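Local atomic coordinates of chitinase (Paenibacillus sp. FPU-7, PDB entry 5GZT), a protein that probably catalyses the random internal hydrolysis of the beta-1,4 linkages of chitin and chitodextrins, as a glycosyl hydrolase of family 18. Residues 383-388 with 426-431; 387-392 with 433-438; 406-411 with 417-422; 316-321 with 393-398. One frame throughout, in Å; residues are numbered along the deposited sequence.

In the fold
From the N terminus, strand 315-318 comes first, and interaction 4 closes a loop of 71 intervening residues when it meets the C-terminal part of helix 382-398. Interactions 1 and 2 start from the same helix and both end on helix 425-447, so interaction 4 crosses each of them. Nested inside the loops they close lies interaction 3, a short closure with five residues between 406-411 and 417-422. All four lie in the first of the two family 18 regions, a TIM barrel. Together they join two neighbouring outer helices to each other, one of them to strand 315-318, and the end of barrel strand 403-407 to the loop before helix 425-447.

Interaction 1. Residues 383-388 with 426-431; sequences ESREVF and KANFTA
One face of the Arg385 guanidinium is covered by the methyl of Ala431, whose CB stands 3.5 Å from Arg385 NE and sits toward the rim of the group. Asn428 approaches obliquely: its OD1 lies 3.8 Å from Arg385 NH1, and the amide and guanidinium planes are 38° apart. That pair makes no hydrogen bond; NH1 is engaged instead by the carbonyl oxygen of Ala379, in the loop just ahead of helix 382-398; the Asn428 side chain touches Ala379 as well. The segments belong to helices 382-398 and 425-447, two neighbours in the outer layer of a family 18 TIM barrel, and here the helices are still well separated, with the CA atoms of Arg385 and Ala431 8.1 Å apart. The arginine chain is bent at chi3 (-58°), which turns the flat group across the small alanine. Replacing Arg385 by an alanine would probably leave the Ala379 carbonyl without this donor and open a gap over the Ala431 methyl. The aliphatic part of the arginine also takes part, since its CD packs 3.9 Å from the backbone O of Asn428, and the side chain reaches on to Leu432 and Leu435 of the same helix.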
loop_
_atom_site.group_PDB
_atom_site.type_symbol
_atom_site.label_atom_id
_atom_site.label_comp_id
_atom_site.label_asym_id
_atom_site.label_seq_id
_atom_site.Cartn_x
_atom_site.Cartn_y
_atom_site.Cartn_z
ATOM N N GLU B 383 0.137 17.408 -28.770
ATOM C CA GLU B 383 1.285 18.232 -28.323
ATOM C C GLU B 383 1.096 18.620 -26.854
ATOM O O GLU B 383 2.082 18.675 -26.138
ATOM C CB GLU B 383 1.605 19.491 -29.195
ATOM C CG GLU B 383 0.430 20.308 -29.761
ATOM C CD GLU B 383 -0.304 19.625 -30.928
ATOM O OE1 GLU B 383 0.240 18.654 -31.521
ATOM O OE2 GLU B 383 -1.452 20.029 -31.239
ATOM N N SER B 384 -0.135 18.911 -26.416
ATOM C CA SER B 384 -0.357 19.231 -24.936
ATOM C C SER B 384 0.018 18.021 -24.101
ATOM O O SER B 384 0.866 18.083 -23.188
ATOM C CB SER B 384 -1.781 19.676 -24.662
ATOM O OG SER B 384 -2.706 18.733 -25.152
ATOM N N ARG B 385 -0.483 16.875 -24.534
ATOM C CA ARG B 385 -0.122 15.582 -23.919
ATOM C C ARG B 385 1.324 15.270 -23.919
ATOM O O ARG B 385 1.809 14.643 -22.972
ATOM C CB ARG B 385 -0.898 14.452 -24.568
ATOM C CG ARG B 385 -2.360 14.578 -24.229
ATOM C CD ARG B 385 -3.107 13.308 -24.551
ATOM N NE ARG B 385 -2.993 12.911 -25.961
ATOM C CZ ARG B 385 -3.837 13.243 -26.933
ATOM N NH1 ARG B 385 -4.883 14.049 -26.728
ATOM N NH2 ARG B 385 -3.621 12.746 -28.146
ATOM N N GLU B 386 2.034 15.688 -24.973
ATOM C CA GLU B 386 3.487 15.488 -25.035
ATOM C C GLU B 386 4.226 16.363 -24.009
ATOM O O GLU B 386 5.154 15.940 -23.380
ATOM C CB GLU B 386 4.021 15.748 -26.474
ATOM C CG GLU B 386 5.533 15.622 -26.673
ATOM C CD GLU B 386 6.054 14.193 -26.685
ATOM O OE1 GLU B 386 5.267 13.244 -26.912
ATOM O OE2 GLU B 386 7.281 14.003 -26.513
ATOM N N VAL B 387 3.838 17.607 -23.854
ATOM C CA VAL B 387 4.541 18.451 -22.876
ATOM C C VAL B 387 4.325 17.840 -21.440
ATOM O O VAL B 387 5.287 17.577 -20.655
ATOM C CB VAL B 387 4.008 19.919 -22.922
ATOM C CG1 VAL B 387 4.778 20.791 -21.941
ATOM C CG2 VAL B 387 4.036 20.503 -24.354
ATOM N N PHE B 388 3.057 17.586 -21.145
ATOM C CA PHE B 388 2.661 17.010 -19.872
ATOM C C PHE B 388 3.458 15.776 -19.514
ATOM O O PHE B 388 4.230 15.762 -18.495
ATOM C CB PHE B 388 1.156 16.710 -19.842
ATOM C CG PHE B 388 0.702 16.218 -18.488
ATOM C CD1 PHE B 388 0.320 17.119 -17.496
ATOM C CD2 PHE B 388 0.762 14.854 -18.170
ATOM C CE1 PHE B 388 -0.044 16.657 -16.232
ATOM C CE2 PHE B 388 0.392 14.401 -16.899
ATOM C CZ PHE B 388 -0.006 15.312 -15.933
ATOM N N LYS B 426 -12.804 12.057 -21.854
ATOM C CA LYS B 426 -12.970 10.612 -21.922
ATOM C C LYS B 426 -11.931 9.863 -22.812
ATOM O O LYS B 426 -11.133 9.099 -22.290
ATOM C CB LYS B 426 -14.411 10.303 -22.257
ATOM C CG LYS B 426 -14.736 8.816 -22.279
ATOM C CD LYS B 426 -16.236 8.541 -22.278
ATOM C CE LYS B 426 -16.395 7.056 -22.044
ATOM N NZ LYS B 426 -17.802 6.625 -21.982
ATOM N N ALA B 427 -11.856 10.141 -24.128
ATOM C CA ALA B 427 -10.763 9.551 -24.982
ATOM C C ALA B 427 -9.394 10.168 -24.675
ATOM O O ALA B 427 -8.333 9.514 -24.760
ATOM C CB ALA B 427 -11.101 9.730 -26.489
ATOM N N ASN B 428 -9.393 11.433 -24.290
ATOM C CA ASN B 428 -8.123 12.107 -24.028
ATOM C C ASN B 428 -7.369 11.482 -22.874
ATOM O O ASN B 428 -6.101 11.338 -22.919
ATOM C CB ASN B 428 -8.358 13.637 -23.827
ATOM C CG ASN B 428 -8.709 14.377 -25.169
ATOM O OD1 ASN B 428 -8.646 13.771 -26.236
ATOM N ND2 ASN B 428 -9.093 15.653 -25.103
ATOM N N PHE B 429 -8.129 11.096 -21.825
ATOM C CA PHE B 429 -7.513 10.432 -20.640
ATOM C C PHE B 429 -6.844 9.138 -21.137
ATOM O O PHE B 429 -5.672 8.784 -20.799
ATOM C CB PHE B 429 -8.650 10.210 -19.575
ATOM C CG PHE B 429 -8.192 9.652 -18.228
ATOM C CD1 PHE B 429 -7.016 10.103 -17.596
ATOM C CD2 PHE B 429 -8.990 8.719 -17.553
ATOM C CE1 PHE B 429 -6.643 9.613 -16.340
ATOM C CE2 PHE B 429 -8.615 8.243 -16.310
ATOM C CZ PHE B 429 -7.432 8.668 -15.723
ATOM N N THR B 430 -7.540 8.423 -22.001
ATOM C CA THR B 430 -6.958 7.162 -22.545
ATOM C C THR B 430 -5.618 7.373 -23.255
ATOM O O THR B 430 -4.587 6.674 -23.016
ATOM C CB THR B 430 -7.980 6.492 -23.502
ATOM O OG1 THR B 430 -9.164 6.157 -22.762
ATOM C CG2 THR B 430 -7.373 5.233 -24.146
ATOM N N ALA B 431 -5.625 8.383 -24.115
ATOM C CA ALA B 431 -4.408 8.751 -24.898
ATOM C C ALA B 431 -3.272 9.212 -23.988
ATOM O O ALA B 431 -2.116 8.786 -24.124
ATOM C CB ALA B 431 -4.783 9.848 -25.891
#

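Interaction 2. Residues 387-392 with 433-438; sequences VFANSA and LKLLRE
The axes of the short helical segments 387-392 and 433-438 approach to 9.7 Å and cross at -42°, with the CA atoms of Ala389 and Leu436 only 5.7 Å apart. The segments belong to helices 382-398 and 425-447, adjacent members of the helical layer around the TIM barrel. A small residue stands where the two segments come nearest: Ala389 points its methyl at the partner helix, and two leucine branches converge on it. Leu436 supplies CD2, 3.8 Å from Ala389 CB, while Leu435 brings its own CD2 to 3.9 Å from the same carbon. The two leucines differ in their first torsion, Leu436 having CG beside the backbone N (chi1 -75°) and Leu435 having it anti to that N (chi1 -175°), and in this way neighbouring residues on one helix reach a single methyl. Leu436 CD2 also meets the next turn, at 4.1 Å from Ala392 CB. No hydrogen bond crosses between the segments, so the contact is wholly apolar. Inward, Leu436 continues onto Ile404 and Leu406 of strand 403-407. Within helix 425-447, one turn links Lys434 to Glu438 by a salt bridge, in which NZ of Lys434 reaches the syn lone pair of Glu438 OE2 at 2.6 Å.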
loop_
_atom_site.group_PDB
_atom_site.type_symbol
_atom_site.label_atom_id
_atom_site.label_comp_id
_atom_site.label_asym_id
_atom_site.label_seq_id
_atom_site.Cartn_x
_atom_site.Cartn_y
_atom_site.Cartn_z
ATOM N N VAL B 387 3.838 17.607 -23.854
ATOM C CA VAL B 387 4.541 18.451 -22.876
ATOM C C VAL B 387 4.325 17.840 -21.440
ATOM O O VAL B 387 5.287 17.577 -20.655
ATOM C CB VAL B 387 4.008 19.919 -22.922
ATOM C CG1 VAL B 387 4.778 20.791 -21.941
ATOM C CG2 VAL B 387 4.036 20.503 -24.354
ATOM N N PHE B 388 3.057 17.586 -21.145
ATOM C CA PHE B 388 2.661 17.010 -19.872
ATOM C C PHE B 388 3.458 15.776 -19.514
ATOM O O PHE B 388 4.230 15.762 -18.495
ATOM C CB PHE B 388 1.156 16.710 -19.842
ATOM C CG PHE B 388 0.702 16.218 -18.488
ATOM C CD1 PHE B 388 0.320 17.119 -17.496
ATOM C CD2 PHE B 388 0.762 14.854 -18.170
ATOM C CE1 PHE B 388 -0.044 16.657 -16.232
ATOM C CE2 PHE B 388 0.392 14.401 -16.899
ATOM C CZ PHE B 388 -0.006 15.312 -15.933
ATOM N N ALA B 389 3.348 14.759 -20.376
ATOM C CA ALA B 389 4.042 13.476 -20.138
ATOM C C ALA B 389 5.512 13.600 -19.917
ATOM O O ALA B 389 6.103 12.939 -19.023
ATOM C CB ALA B 389 3.762 12.516 -21.258
ATOM N N ASN B 390 6.134 14.469 -20.720
ATOM C CA ASN B 390 7.579 14.714 -20.580
ATOM C C ASN B 390 7.845 15.378 -19.243
ATOM O O ASN B 390 8.732 14.955 -18.476
ATOM C CB ASN B 390 8.113 15.560 -21.773
ATOM C CG ASN B 390 8.251 14.745 -23.065
ATOM O OD1 ASN B 390 8.724 13.608 -23.056
ATOM N ND2 ASN B 390 7.847 15.339 -24.186
ATOM N N SER B 391 7.044 16.390 -18.933
ATOM C CA SER B 391 7.087 17.020 -17.592
ATOM C C SER B 391 6.940 16.034 -16.408
ATOM O O SER B 391 7.724 16.060 -15.393
ATOM C CB SER B 391 6.024 18.101 -17.476
ATOM O OG SER B 391 6.417 18.895 -16.380
ATOM N N ALA B 392 5.986 15.121 -16.560
ATOM C CA ALA B 392 5.751 14.108 -15.492
ATOM C C ALA B 392 6.927 13.264 -15.285
ATOM O O ALA B 392 7.363 13.037 -14.123
ATOM C CB ALA B 392 4.560 13.270 -15.805
ATOM N N LEU B 433 -2.785 8.409 -20.891
ATOM C CA LEU B 433 -2.263 7.234 -20.169
ATOM C C LEU B 433 -1.393 6.373 -21.068
ATOM O O LEU B 433 -0.323 5.873 -20.667
ATOM C CB LEU B 433 -3.434 6.430 -19.567
ATOM C CG LEU B 433 -4.113 7.109 -18.358
ATOM C CD1 LEU B 433 -5.383 6.365 -18.009
ATOM C CD2 LEU B 433 -3.198 7.198 -17.159
ATOM N N LYS B 434 -1.891 6.150 -22.269
ATOM C CA LYS B 434 -1.086 5.442 -23.305
ATOM C C LYS B 434 0.314 6.038 -23.462
ATOM O O LYS B 434 1.379 5.356 -23.337
ATOM C CB LYS B 434 -1.862 5.545 -24.609
ATOM C CG LYS B 434 -1.238 4.826 -25.792
ATOM C CD LYS B 434 -2.228 4.875 -26.955
ATOM C CE LYS B 434 -1.760 4.047 -28.145
ATOM N NZ LYS B 434 -0.450 4.538 -28.630
ATOM N N LEU B 435 0.322 7.351 -23.689
ATOM C CA LEU B 435 1.570 8.048 -23.856
ATOM C C LEU B 435 2.522 7.819 -22.712
ATOM O O LEU B 435 3.690 7.476 -22.914
ATOM C CB LEU B 435 1.329 9.530 -24.075
ATOM C CG LEU B 435 2.567 10.392 -24.379
ATOM C CD1 LEU B 435 3.429 9.851 -25.536
ATOM C CD2 LEU B 435 2.068 11.798 -24.666
ATOM N N LEU B 436 2.025 7.952 -21.486
ATOM C CA LEU B 436 2.903 7.895 -20.306
ATOM C C LEU B 436 3.492 6.525 -20.166
ATOM O O LEU B 436 4.672 6.316 -19.729
ATOM C CB LEU B 436 2.075 8.232 -19.021
ATOM C CG LEU B 436 1.716 9.700 -18.815
ATOM C CD1 LEU B 436 0.493 9.813 -17.918
ATOM C CD2 LEU B 436 2.913 10.411 -18.239
ATOM N N ARG B 437 2.618 5.560 -20.402
ATOM C CA ARG B 437 3.086 4.163 -20.374
ATOM C C ARG B 437 4.231 3.995 -21.453
ATOM O O ARG B 437 5.329 3.465 -21.165
ATOM C CB ARG B 437 1.917 3.226 -20.677
ATOM C CG ARG B 437 2.042 1.777 -20.226
ATOM C CD ARG B 437 3.377 1.366 -19.674
ATOM N NE ARG B 437 3.401 1.225 -18.256
ATOM C CZ ARG B 437 4.475 1.299 -17.465
ATOM N NH1 ARG B 437 5.684 1.619 -17.890
ATOM N NH2 ARG B 437 4.295 1.116 -16.164
ATOM N N GLU B 438 3.969 4.490 -22.661
ATOM C CA GLU B 438 5.018 4.450 -23.749
ATOM C C GLU B 438 6.325 5.060 -23.261
ATOM O O GLU B 438 7.396 4.373 -23.242
ATOM C CB GLU B 438 4.505 5.150 -24.982
ATOM C CG GLU B 438 3.431 4.308 -25.630
ATOM C CD GLU B 438 2.604 5.026 -26.679
ATOM O OE1 GLU B 438 2.752 6.248 -26.895
ATOM O OE2 GLU B 438 1.758 4.329 -27.269
#

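Interaction 3. Residues 406-411 with 417-422; sequences LDWEYP and GVIKSR
Ile419 packs against the Glu409-Tyr410 peptide and the edge of the Trp408 indole, a van der Waals contact supplemented by one water bridge, where the chain leaves strand 403-407 of the barrel and soon returns through the loop before helix 425-447. The evidence lies chiefly in one methyl. Ile419 CD1 is 3.3 Å from Glu409 O and 3.5 Å from Tyr410 N, so it rests against the Glu409-Tyr410 peptide, which is cis. The same methyl meets the edge of the Trp408 indole, near the ring plane, at 3.7 Å from CD1 of Trp408. Ile419 achieves this with CG1 between its backbone N and carbonyl carbon (chi1 68°), directing the longer branch at the peptide. Beside the methyl, a water accepts a hydrogen bond from Trp408 NE1 at a short 2.5 Å and donates one to Lys420 O at 2.8 Å, so the indole N-H is tied by water to the loop backbone, with no direct hydrogen bond between the segments. The indole is further fixed within its own segment, where Pro411 CG lies 3.8 Å above the centre of the Trp408 ring; Phe375 stacks on this ring and Phe429 meets it at a steep angle. On the loop, Lys420 and Arg422 both form salt bridges to Asp377, and Ser421 OG is hydrogen-bonded to Val412 O. Asp405, Asp407 and Glu409 occupy the last three acidic positions of the DxxDxDxE signature of family 18, so the loop packs against the backbone that carries the motif's final glutamate, at the barrel-strand end where the family's active site is found.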
loop_
_atom_site.group_PDB
_atom_site.type_symbol
_atom_site.label_atom_id
_atom_site.label_comp_id
_atom_site.label_asym_id
_atom_site.label_seq_id
_atom_site.Cartn_x
_atom_site.Cartn_y
_atom_site.Cartn_z
ATOM N N LEU B 406 -2.008 9.295 -11.526
ATOM C CA LEU B 406 -2.825 10.472 -11.806
ATOM C C LEU B 406 -4.111 10.401 -11.063
ATOM O O LEU B 406 -4.794 9.364 -11.128
ATOM C CB LEU B 406 -3.199 10.577 -13.259
ATOM C CG LEU B 406 -2.085 10.594 -14.350
ATOM C CD1 LEU B 406 -2.746 10.980 -15.651
ATOM C CD2 LEU B 406 -0.985 11.559 -13.976
ATOM N N ASP B 407 -4.487 11.518 -10.432
ATOM C CA ASP B 407 -5.769 11.687 -9.749
ATOM C C ASP B 407 -6.494 12.834 -10.362
ATOM O O ASP B 407 -6.548 13.972 -9.774
ATOM C CB ASP B 407 -5.613 11.897 -8.192
ATOM C CG ASP B 407 -4.870 10.767 -7.516
ATOM O OD1 ASP B 407 -4.463 9.805 -8.259
ATOM O OD2 ASP B 407 -4.666 10.820 -6.242
ATOM N N TRP B 408 -7.109 12.575 -11.519
ATOM C CA TRP B 408 -7.931 13.608 -12.124
ATOM C C TRP B 408 -9.338 13.505 -11.646
ATOM O O TRP B 408 -10.038 12.459 -11.802
ATOM C CB TRP B 408 -7.799 13.491 -13.644
ATOM C CG TRP B 408 -8.591 14.334 -14.626
ATOM C CD1 TRP B 408 -9.607 15.217 -14.416
ATOM C CD2 TRP B 408 -8.401 14.272 -16.046
ATOM N NE1 TRP B 408 -10.062 15.700 -15.632
ATOM C CE2 TRP B 408 -9.363 15.097 -16.638
ATOM C CE3 TRP B 408 -7.500 13.553 -16.870
ATOM C CZ2 TRP B 408 -9.443 15.284 -18.016
ATOM C CZ3 TRP B 408 -7.618 13.707 -18.281
ATOM C CH2 TRP B 408 -8.570 14.574 -18.813
ATOM N N GLU B 409 -9.817 14.613 -11.097
ATOM C CA GLU B 409 -11.067 14.616 -10.349
ATOM C C GLU B 409 -12.018 15.641 -10.919
ATOM O O GLU B 409 -12.161 16.712 -10.402
ATOM C CB GLU B 409 -10.806 14.777 -8.818
ATOM C CG GLU B 409 -9.743 13.799 -8.270
ATOM C CD GLU B 409 -9.665 13.716 -6.733
ATOM O OE1 GLU B 409 -10.580 14.207 -6.086
ATOM O OE2 GLU B 409 -8.695 13.134 -6.189
ATOM N N TYR B 410 -12.735 15.331 -11.990
ATOM C CA TYR B 410 -12.729 14.068 -12.737
ATOM C C TYR B 410 -13.034 14.383 -14.249
ATOM O O TYR B 410 -13.752 15.349 -14.560
ATOM C CB TYR B 410 -13.845 13.134 -12.223
ATOM C CG TYR B 410 -13.908 12.932 -10.703
ATOM C CD1 TYR B 410 -13.170 11.924 -10.078
ATOM C CD2 TYR B 410 -14.713 13.755 -9.914
ATOM C CE1 TYR B 410 -13.229 11.737 -8.696
ATOM C CE2 TYR B 410 -14.792 13.578 -8.544
ATOM C CZ TYR B 410 -14.050 12.564 -7.939
ATOM O OH TYR B 410 -14.125 12.419 -6.574
ATOM N N PRO B 411 -12.587 13.521 -15.163
ATOM C CA PRO B 411 -12.961 13.635 -16.594
ATOM C C PRO B 411 -14.433 13.944 -16.839
ATOM O O PRO B 411 -15.297 13.405 -16.169
ATOM C CB PRO B 411 -12.591 12.262 -17.160
ATOM C CG PRO B 411 -11.455 11.867 -16.335
ATOM C CD PRO B 411 -11.767 12.337 -14.929
ATOM N N GLY B 417 -18.212 21.248 -12.227
ATOM C CA GLY B 417 -17.781 22.656 -12.216
ATOM C C GLY B 417 -16.595 23.047 -11.335
ATOM O O GLY B 417 -16.065 24.160 -11.448
ATOM N N VAL B 418 -16.128 22.116 -10.510
ATOM C CA VAL B 418 -14.982 22.333 -9.635
ATOM C C VAL B 418 -13.713 22.542 -10.450
ATOM O O VAL B 418 -12.852 23.391 -10.106
ATOM C CB VAL B 418 -14.808 21.135 -8.666
ATOM C CG1 VAL B 418 -13.501 21.226 -7.879
ATOM C CG2 VAL B 418 -16.020 21.029 -7.747
ATOM N N ILE B 419 -13.594 21.734 -11.506
ATOM C CA ILE B 419 -12.561 21.888 -12.486
ATOM C C ILE B 419 -13.191 21.959 -13.873
ATOM O O ILE B 419 -14.330 21.608 -14.086
ATOM C CB ILE B 419 -11.504 20.768 -12.462
ATOM C CG1 ILE B 419 -12.127 19.428 -12.911
ATOM C CG2 ILE B 419 -10.887 20.669 -11.077
ATOM C CD1 ILE B 419 -11.171 18.289 -13.122
ATOM N N LYS B 420 -12.376 22.434 -14.790
ATOM C CA LYS B 420 -12.699 22.524 -16.183
ATOM C C LYS B 420 -12.738 21.127 -16.751
ATOM O O LYS B 420 -11.848 20.296 -16.459
ATOM C CB LYS B 420 -11.601 23.293 -16.918
ATOM C CG LYS B 420 -12.035 23.667 -18.334
ATOM C CD LYS B 420 -10.831 24.040 -19.176
ATOM C CE LYS B 420 -11.307 24.668 -20.490
ATOM N NZ LYS B 420 -10.201 25.489 -20.995
ATOM N N SER B 421 -13.775 20.876 -17.534
ATOM C CA SER B 421 -13.956 19.587 -18.213
ATOM C C SER B 421 -14.685 19.718 -19.579
ATOM O O SER B 421 -15.454 20.663 -19.809
ATOM C CB SER B 421 -14.820 18.700 -17.330
ATOM O OG SER B 421 -16.155 19.220 -17.210
ATOM N N ARG B 422 -14.495 18.706 -20.420
ATOM C CA ARG B 422 -15.113 18.619 -21.715
ATOM C C ARG B 422 -15.422 17.157 -22.049
ATOM O O ARG B 422 -14.737 16.245 -21.531
ATOM C CB ARG B 422 -14.107 19.053 -22.760
ATOM C CG ARG B 422 -13.289 20.312 -22.558
ATOM C CD ARG B 422 -12.020 20.231 -23.420
ATOM N NE ARG B 422 -11.439 21.540 -23.687
ATOM C CZ ARG B 422 -10.396 22.084 -23.061
ATOM N NH1 ARG B 422 -9.723 21.456 -22.082
ATOM N NH2 ARG B 422 -10.006 23.298 -23.420
HETATM O O HOH W 1 -11.645 17.474 -16.381
#

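Interaction 4. Residues 316-321 with 393-398; sequences VVTIKE and LDFMNK
Apolar contact dominates between Val316 and Phe395, whose side chains cross at about a right angle. Val316 CG1 approaches the ring obliquely and is 3.7 Å from CD2 of Phe395. Thr318 contributes its methyl, with CG2 3.9 Å from Phe395 CE2 and 4.1 Å from CZ, again crossing the phenyl group steeply. A second kind of contact is ring edge against backbone: the peptide joining Val317 to Thr318 faces the rim of the phenyl group near its plane, Thr318 N lying 3.9 Å from Phe395 CE2. The ring reaches the strand because its CG is anti to the backbone N (chi1 -161°), which carries the phenyl group out from helix 382-398. With an alanine in place of Phe395, the Val316 and Thr318 methyls would probably lose their common partner and a gap would open between strand and helix. Polar linkage between the two elements comes from one turn earlier on the helix, where Ser391 OG is hydrogen-bonded to Val316 N. Strand 316-318 and helix 393-398 have axes 8.5 Å apart at closest approach, inclined at 42°. Strand 315-318 is paired antiparallel with barrel strand 303-312, so the contact fastens this hairpin to helix 382-398. Around it, Val316 also packs on Phe388 and Ala392 of that helix, and Phe395 reaches Leu348 of helix 344-352 as well as the ring of Tyr399.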
loop_
_atom_site.group_PDB
_atom_site.type_symbol
_atom_site.label_atom_id
_atom_site.label_comp_id
_atom_site.label_asym_id
_atom_site.label_seq_id
_atom_site.Cartn_x
_atom_site.Cartn_y
_atom_site.Cartn_z
ATOM N N VAL B 316 4.034 19.673 -15.011
ATOM C CA VAL B 316 3.986 19.161 -13.678
ATOM C C VAL B 316 4.981 19.872 -12.761
ATOM O O VAL B 316 6.190 19.745 -12.952
ATOM C CB VAL B 316 4.287 17.639 -13.647
ATOM C CG1 VAL B 316 4.242 17.107 -12.199
ATOM C CG2 VAL B 316 3.319 16.872 -14.553
ATOM N N VAL B 317 4.441 20.465 -11.689
ATOM C CA VAL B 317 5.168 21.307 -10.731
ATOM C C VAL B 317 4.869 20.922 -9.295
ATOM O O VAL B 317 3.851 20.296 -9.026
ATOM C CB VAL B 317 4.737 22.763 -10.886
ATOM C CG1 VAL B 317 5.225 23.346 -12.242
ATOM C CG2 VAL B 317 3.223 22.926 -10.758
ATOM N N THR B 318 5.720 21.297 -8.371
ATOM C CA THR B 318 5.384 21.106 -6.980
ATOM C C THR B 318 4.120 21.939 -6.610
ATOM O O THR B 318 3.733 22.901 -7.319
ATOM C CB THR B 318 6.557 21.454 -6.057
ATOM O OG1 THR B 318 6.967 22.779 -6.314
ATOM C CG2 THR B 318 7.694 20.559 -6.233
ATOM N N ILE B 319 3.408 21.533 -5.542
ATOM C CA ILE B 319 2.129 22.195 -5.170
ATOM C C ILE B 319 2.313 23.685 -4.794
ATOM O O ILE B 319 1.436 24.521 -5.026
ATOM C CB ILE B 319 1.398 21.414 -4.048
ATOM C CG1 ILE B 319 -0.062 21.774 -3.971
ATOM C CG2 ILE B 319 2.110 21.553 -2.714
ATOM C CD1 ILE B 319 -0.859 20.861 -2.991
ATOM N N LYS B 320 3.463 24.024 -4.251
ATOM C CA LYS B 320 3.776 25.466 -4.015
ATOM C C LYS B 320 3.698 26.349 -5.239
ATOM O O LYS B 320 3.488 27.553 -5.114
ATOM C CB LYS B 320 5.155 25.652 -3.351
ATOM C CG LYS B 320 6.326 25.387 -4.283
ATOM C CD LYS B 320 7.636 25.161 -3.534
ATOM C CE LYS B 320 8.053 26.431 -2.806
ATOM N NZ LYS B 320 8.972 26.255 -1.624
ATOM N N GLU B 321 3.787 25.746 -6.418
ATOM C CA GLU B 321 3.666 26.469 -7.681
ATOM C C GLU B 321 2.293 26.510 -8.246
ATOM O O GLU B 321 2.123 26.942 -9.375
ATOM C CB GLU B 321 4.617 25.839 -8.671
ATOM C CG GLU B 321 6.065 25.918 -8.165
ATOM C CD GLU B 321 7.107 25.527 -9.203
ATOM O OE1 GLU B 321 6.903 25.826 -10.420
ATOM O OE2 GLU B 321 8.127 24.918 -8.797
ATOM N N LEU B 393 7.530 12.822 -16.405
ATOM C CA LEU B 393 8.752 12.031 -16.287
ATOM C C LEU B 393 9.899 12.815 -15.661
ATOM O O LEU B 393 10.679 12.298 -14.822
ATOM C CB LEU B 393 9.142 11.329 -17.622
ATOM C CG LEU B 393 8.511 9.921 -17.799
ATOM C CD1 LEU B 393 7.038 10.002 -18.237
ATOM C CD2 LEU B 393 9.326 9.044 -18.749
ATOM N N ASP B 394 10.009 14.090 -16.000
ATOM C CA ASP B 394 11.037 14.954 -15.338
ATOM C C ASP B 394 10.906 14.984 -13.813
ATOM O O ASP B 394 11.941 14.867 -13.066
ATOM C CB ASP B 394 10.975 16.399 -15.878
ATOM C CG ASP B 394 11.468 16.507 -17.344
ATOM O OD1 ASP B 394 12.360 15.712 -17.704
ATOM O OD2 ASP B 394 10.919 17.318 -18.129
ATOM N N PHE B 395 9.641 15.158 -13.373
ATOM C CA PHE B 395 9.343 15.183 -11.924
ATOM C C PHE B 395 9.801 13.907 -11.287
ATOM O O PHE B 395 10.640 13.938 -10.308
ATOM C CB PHE B 395 7.862 15.421 -11.689
ATOM C CG PHE B 395 7.550 15.896 -10.295
ATOM C CD1 PHE B 395 7.595 15.006 -9.216
ATOM C CD2 PHE B 395 7.233 17.230 -10.059
ATOM C CE1 PHE B 395 7.326 15.450 -7.923
ATOM C CE2 PHE B 395 6.921 17.650 -8.778
ATOM C CZ PHE B 395 7.010 16.770 -7.714
ATOM N N MET B 396 9.338 12.786 -11.891
ATOM C CA MET B 396 9.657 11.433 -11.415
ATOM C C MET B 396 11.147 11.236 -11.283
ATOM O O MET B 396 11.671 10.788 -10.222
ATOM C CB MET B 396 9.036 10.370 -12.339
ATOM C CG MET B 396 9.105 8.938 -11.823
ATOM S SD MET B 396 8.641 7.665 -13.018
ATOM C CE MET B 396 10.287 7.422 -13.676
ATOM N N ASN B 397 11.845 11.581 -12.375
ATOM C CA ASN B 397 13.323 11.494 -12.416
ATOM C C ASN B 397 14.013 12.461 -11.524
ATOM O O ASN B 397 15.013 12.071 -10.856
ATOM C CB ASN B 397 13.838 11.678 -13.848
ATOM C CG ASN B 397 13.378 10.567 -14.723
ATOM O OD1 ASN B 397 12.847 10.769 -15.834
ATOM N ND2 ASN B 397 13.511 9.367 -14.198
ATOM N N LYS B 398 13.515 13.711 -11.482
ATOM C CA LYS B 398 14.151 14.733 -10.611
ATOM C C LYS B 398 14.214 14.271 -9.178
ATOM O O LYS B 398 15.264 14.352 -8.548
ATOM C CB LYS B 398 13.432 16.064 -10.703
ATOM C CG LYS B 398 13.868 17.157 -9.695
ATOM C CD LYS B 398 13.379 18.526 -10.181
ATOM C CE LYS B 398 13.601 19.672 -9.207
ATOM N NZ LYS B 398 15.029 19.962 -8.941
#